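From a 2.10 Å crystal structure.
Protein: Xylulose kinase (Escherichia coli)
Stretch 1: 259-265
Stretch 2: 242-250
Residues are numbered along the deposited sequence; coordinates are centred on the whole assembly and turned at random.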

ATOM      1  N   TYR A 259      12.300  22.386 -10.485  1.00 25.31           N
ATOM      2  CA  TYR A 259      12.282  22.896 -11.845  1.00 27.74           C
ATOM      3  C   TYR A 259      12.428  24.400 -11.834  1.00 30.74           C
ATOM      4  O   TYR A 259      11.634  25.100 -11.231  1.00 31.28           O
ATOM      5  CB  TYR A 259      10.998  22.476 -12.563  1.00 28.25           C
ATOM      6  CG  TYR A 259      10.940  22.774 -14.048  1.00 16.11           C
ATOM      7  CD1 TYR A 259      11.900  22.302 -14.913  1.00 26.85           C
ATOM      8  CD2 TYR A 259       9.896  23.511 -14.585  1.00 23.69           C
ATOM      9  CE1 TYR A 259      11.837  22.570 -16.254  1.00 30.11           C
ATOM     10  CE2 TYR A 259       9.826  23.783 -15.930  1.00 22.43           C
ATOM     11  CZ  TYR A 259      10.804  23.306 -16.760  1.00 32.55           C
ATOM     12  OH  TYR A 259      10.741  23.566 -18.094  1.00 36.25           O
ATOM     13  N   PHE A 260      13.461  24.883 -12.503  1.00 27.36           N
ATOM     14  CA  PHE A 260      13.821  26.289 -12.488  1.00 25.43           C
ATOM     15  C   PHE A 260      13.862  26.793 -13.921  1.00 29.91           C
ATOM     16  O   PHE A 260      14.563  26.238 -14.750  1.00 29.14           O
ATOM     17  CB  PHE A 260      15.193  26.449 -11.830  1.00 33.49           C
ATOM     18  CG  PHE A 260      15.594  27.862 -11.576  1.00 16.13           C
ATOM     19  CD1 PHE A 260      15.671  28.351 -10.296  1.00 35.66           C
ATOM     20  CD2 PHE A 260      15.932  28.690 -12.610  1.00 34.85           C
ATOM     21  CE1 PHE A 260      16.049  29.644 -10.058  1.00 36.37           C
ATOM     22  CE2 PHE A 260      16.317  29.989 -12.378  1.00 28.07           C
ATOM     23  CZ  PHE A 260      16.370  30.462 -11.103  1.00 38.66           C
ATOM     24  N   ALA A 261      13.074  27.812 -14.204  1.00 19.55           N
ATOM     25  CA  ALA A 261      13.013  28.366 -15.535  1.00 28.94           C
ATOM     26  C   ALA A 261      13.056  29.880 -15.512  1.00 34.25           C
ATOM     27  O   ALA A 261      12.254  30.517 -14.849  1.00 31.23           O
ATOM     28  CB  ALA A 261      11.788  27.887 -16.245  1.00 31.52           C
ATOM     29  N   VAL A 262      13.998  30.445 -16.245  1.00 22.19           N
ATOM     30  CA  VAL A 262      14.083  31.878 -16.427  1.00 23.97           C
ATOM     31  C   VAL A 262      13.006  32.381 -17.367  1.00 21.17           C
ATOM     32  O   VAL A 262      12.831  31.853 -18.443  1.00 29.86           O
ATOM     33  CB  VAL A 262      15.433  32.280 -16.997  1.00 33.31           C
ATOM     34  CG1 VAL A 262      15.472  33.745 -17.249  1.00 30.29           C
ATOM     35  CG2 VAL A 262      16.538  31.872 -16.076  1.00 31.85           C
ATOM     36  N   SER A 263      12.293  33.408 -16.939  1.00 33.58           N
ATOM     37  CA  SER A 263      11.105  33.872 -17.640  1.00 25.49           C
ATOM     38  C   SER A 263      11.394  35.092 -18.493  1.00 41.24           C
ATOM     39  O   SER A 263      12.419  35.734 -18.346  1.00 29.28           O
ATOM     40  CB  SER A 263       9.968  34.174 -16.669  1.00 31.10           C
ATOM     41  OG  SER A 263      10.297  35.195 -15.764  1.00 33.20           O
ATOM     42  N   GLU A 264      10.456  35.409 -19.373  1.00 34.20           N
ATOM     43  CA  GLU A 264      10.457  36.670 -20.079  1.00 40.87           C
ATOM     44  C   GLU A 264       9.836  37.791 -19.260  1.00 46.17           C
ATOM     45  O   GLU A 264       8.625  37.968 -19.227  1.00 34.38           O
ATOM     46  CB  GLU A 264       9.762  36.533 -21.427  1.00 51.51           C
ATOM     47  CG  GLU A 264      10.075  37.642 -22.410  1.00 60.96           C
ATOM     48  CD  GLU A 264      11.534  37.691 -22.811  1.00 54.59           C
ATOM     49  OE1 GLU A 264      12.005  36.747 -23.460  1.00 71.94           O
ATOM     50  OE2 GLU A 264      12.209  38.676 -22.485  1.00 49.44           O
ATOM     51  N   GLY A 265      10.701  38.540 -18.598  1.00 28.45           N
ATOM     52  CA  GLY A 265      10.293  39.429 -17.546  1.00 40.37           C
ATOM     53  C   GLY A 265       9.510  38.758 -16.446  1.00 35.73           C
ATOM     54  O   GLY A 265       9.583  37.558 -16.250  1.00 30.19           O
TER
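Stretch 2 (242-250) GMVDANQAM

Stretch 2 runs antiparallel to stretch 1. It starts as loop at Gly242, passes through a type II beta turn from Asp245 to Gln248, and becomes strand at Ala249 and Met250. That strand pairs with the strand of stretch 1.

Tyr259 lies beside the end of stretch 2. Its CA-to-CB bond points sideways, but the end of the side chain, in the t rotamer, comes nearer. Tyr259 CD1 is 3.2 Å from Met250 O, and Tyr259 OH is 3.5 Å from Ala249 CB.

Phe260 and Met250 form a hydrogen-bonded pair, with CA atoms 5.3 Å apart. Phe260 N donates to Met250 O at 2.9 Å, and Met250 N donates to Phe260 O at 2.8 Å. Both bonds are nearly straight. The two side chains share one face of the sheet, with Phe260 CB 3.8 Å from Met250 CG. Met250 SD sits 5.4 Å from the centroid of the Phe260 ring, in an oblique position.

Ala261 faces Ala249 in a non-hydrogen-bonded pair. Their CA atoms are 4.0 Å apart, and Ala261 CB meets Ala249 CB at 3.8 Å on the other face.

Val262 has the largest area covered by stretch 2. Val262 N donates to Gln248 O at 2.8 Å, and Asn247 N donates to Val262 O at 2.5 Å, so the backbone hydrogen bonding continues into the turn. The CA-to-CB bond of Val262 points toward stretch 2, and Val262 CB is 3.2 Å from Asp245 O. The turn is closed by Gln248 N to Asp245 O at 2.9 Å.

The CA-to-CB bond of Ser263 points away from stretch 2, but Ser263 O is 3.6 Å from Ala246 CB. Glu264 reaches back with its end, placing Glu264 OE1 3.1 Å from Ala246 CB. One water links Glu264 N to Asn247 OD1, 3.0 Å from each. Gly265 makes no contact with stretch 2.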

ATOM      1  N   GLY A 242      24.343  27.972 -15.612  1.00 37.30           N
ATOM      2  CA  GLY A 242      24.387  28.767 -16.803  1.00 23.39           C
ATOM      3  C   GLY A 242      23.003  29.153 -17.229  1.00 40.68           C
ATOM      4  O   GLY A 242      22.745  29.576 -18.339  1.00 34.01           O
ATOM      5  N   MET A 243      22.081  29.014 -16.295  1.00 32.60           N
ATOM      6  CA  MET A 243      20.709  29.355 -16.542  1.00 34.83           C
ATOM      7  C   MET A 243      20.445  30.820 -16.285  1.00 35.16           C
ATOM      8  O   MET A 243      20.464  31.273 -15.161  1.00 49.55           O
ATOM      9  CB  MET A 243      19.781  28.458 -15.724  1.00 45.32           C
ATOM     10  CG  MET A 243      18.641  27.856 -16.508  1.00 43.76           C
ATOM     11  SD  MET A 243      18.876  26.201 -17.125  1.00 45.44           S
ATOM     12  CE  MET A 243      20.402  26.358 -17.971  1.00 19.52           C
ATOM     13  N   VAL A 244      20.201  31.561 -17.350  1.00 38.52           N
ATOM     14  CA  VAL A 244      20.646  32.932 -17.433  1.00 30.58           C
ATOM     15  C   VAL A 244      19.723  33.828 -18.262  1.00 25.48           C
ATOM     16  O   VAL A 244      19.578  34.999 -17.967  1.00 29.03           O
ATOM     17  CB  VAL A 244      22.089  32.997 -17.927  1.00 55.94           C
ATOM     18  CG1 VAL A 244      22.258  34.037 -18.993  1.00 52.47           C
ATOM     19  CG2 VAL A 244      23.045  33.192 -16.779  1.00 39.25           C
ATOM     20  N   ASP A 245      19.095  33.272 -19.286  1.00 24.31           N
ATOM     21  CA  ASP A 245      18.213  34.050 -20.145  1.00 34.46           C
ATOM     22  C   ASP A 245      16.806  33.473 -20.269  1.00 30.95           C
ATOM     23  O   ASP A 245      16.586  32.299 -20.033  1.00 30.52           O
ATOM     24  CB  ASP A 245      18.821  34.218 -21.532  1.00 28.26           C
ATOM     25  CG  ASP A 245      19.963  35.184 -21.536  1.00 53.67           C
ATOM     26  OD1 ASP A 245      19.853  36.276 -20.985  1.00 35.75           O
ATOM     27  OD2 ASP A 245      21.028  34.930 -22.109  1.00 32.31           O
ATOM     28  N   ALA A 246      15.870  34.319 -20.668  1.00 29.68           N
ATOM     29  CA  ALA A 246      14.485  33.933 -20.840  1.00 31.36           C
ATOM     30  C   ALA A 246      14.298  32.579 -21.509  1.00 37.67           C
ATOM     31  O   ALA A 246      14.867  32.307 -22.556  1.00 31.92           O
ATOM     32  CB  ALA A 246      13.735  34.990 -21.584  1.00 31.50           C
ATOM     33  N   ASN A 247      13.489  31.742 -20.874  1.00 31.63           N
ATOM     34  CA  ASN A 247      13.158  30.414 -21.361  1.00 33.82           C
ATOM     35  C   ASN A 247      14.261  29.374 -21.260  1.00 34.92           C
ATOM     36  O   ASN A 247      14.112  28.276 -21.757  1.00 38.75           O
ATOM     37  CB  ASN A 247      12.596  30.471 -22.780  1.00 38.53           C
ATOM     38  CG  ASN A 247      11.367  31.350 -22.886  1.00 39.16           C
ATOM     39  OD1 ASN A 247      10.349  31.087 -22.264  1.00 46.63           O
ATOM     40  ND2 ASN A 247      11.467  32.402 -23.669  1.00 36.43           N
ATOM     41  N   GLN A 248      15.364  29.712 -20.614  1.00 27.48           N
ATOM     42  CA  GLN A 248      16.252  28.677 -20.118  1.00 34.49           C
ATOM     43  C   GLN A 248      15.651  27.982 -18.910  1.00 32.75           C
ATOM     44  O   GLN A 248      15.100  28.621 -18.035  1.00 32.01           O
ATOM     45  CB  GLN A 248      17.633  29.236 -19.786  1.00 43.76           C
ATOM     46  CG  GLN A 248      18.417  29.718 -20.987  1.00 31.73           C
ATOM     47  CD  GLN A 248      19.792  30.198 -20.614  1.00 35.42           C
ATOM     48  OE1 GLN A 248      19.991  31.335 -20.257  1.00 42.35           O
ATOM     49  NE2 GLN A 248      20.761  29.322 -20.732  1.00 38.41           N
ATOM     50  N   ALA A 249      15.749  26.664 -18.890  1.00 35.35           N
ATOM     51  CA  ALA A 249      15.118  25.865 -17.861  1.00 29.85           C
ATOM     52  C   ALA A 249      15.971  24.675 -17.485  1.00 34.80           C
ATOM     53  O   ALA A 249      16.598  24.056 -18.336  1.00 20.43           O
ATOM     54  CB  ALA A 249      13.760  25.411 -18.305  1.00 29.48           C
ATOM     55  N   MET A 250      15.970  24.364 -16.196  1.00 21.86           N
ATOM     56  CA  MET A 250      16.652  23.198 -15.677  1.00 28.50           C
ATOM     57  C   MET A 250      15.757  22.364 -14.781  1.00 25.38           C
ATOM     58  O   MET A 250      14.939  22.891 -14.051  1.00 26.20           O
ATOM     59  CB  MET A 250      17.931  23.595 -14.946  1.00 38.75           C
ATOM     60  CG  MET A 250      17.706  24.309 -13.634  1.00 53.14           C
ATOM     61  SD  MET A 250      19.155  25.089 -12.913  1.00 49.35           S
ATOM     62  CE  MET A 250      19.850  23.723 -12.051  1.00 35.53           C
TER
HETATM   63  O   HOH W   1       8.958  33.074 -20.556  1.00 31.70           O
HETATM   64  O   HOH W   2       9.755  34.814 -24.938  1.00 46.85           O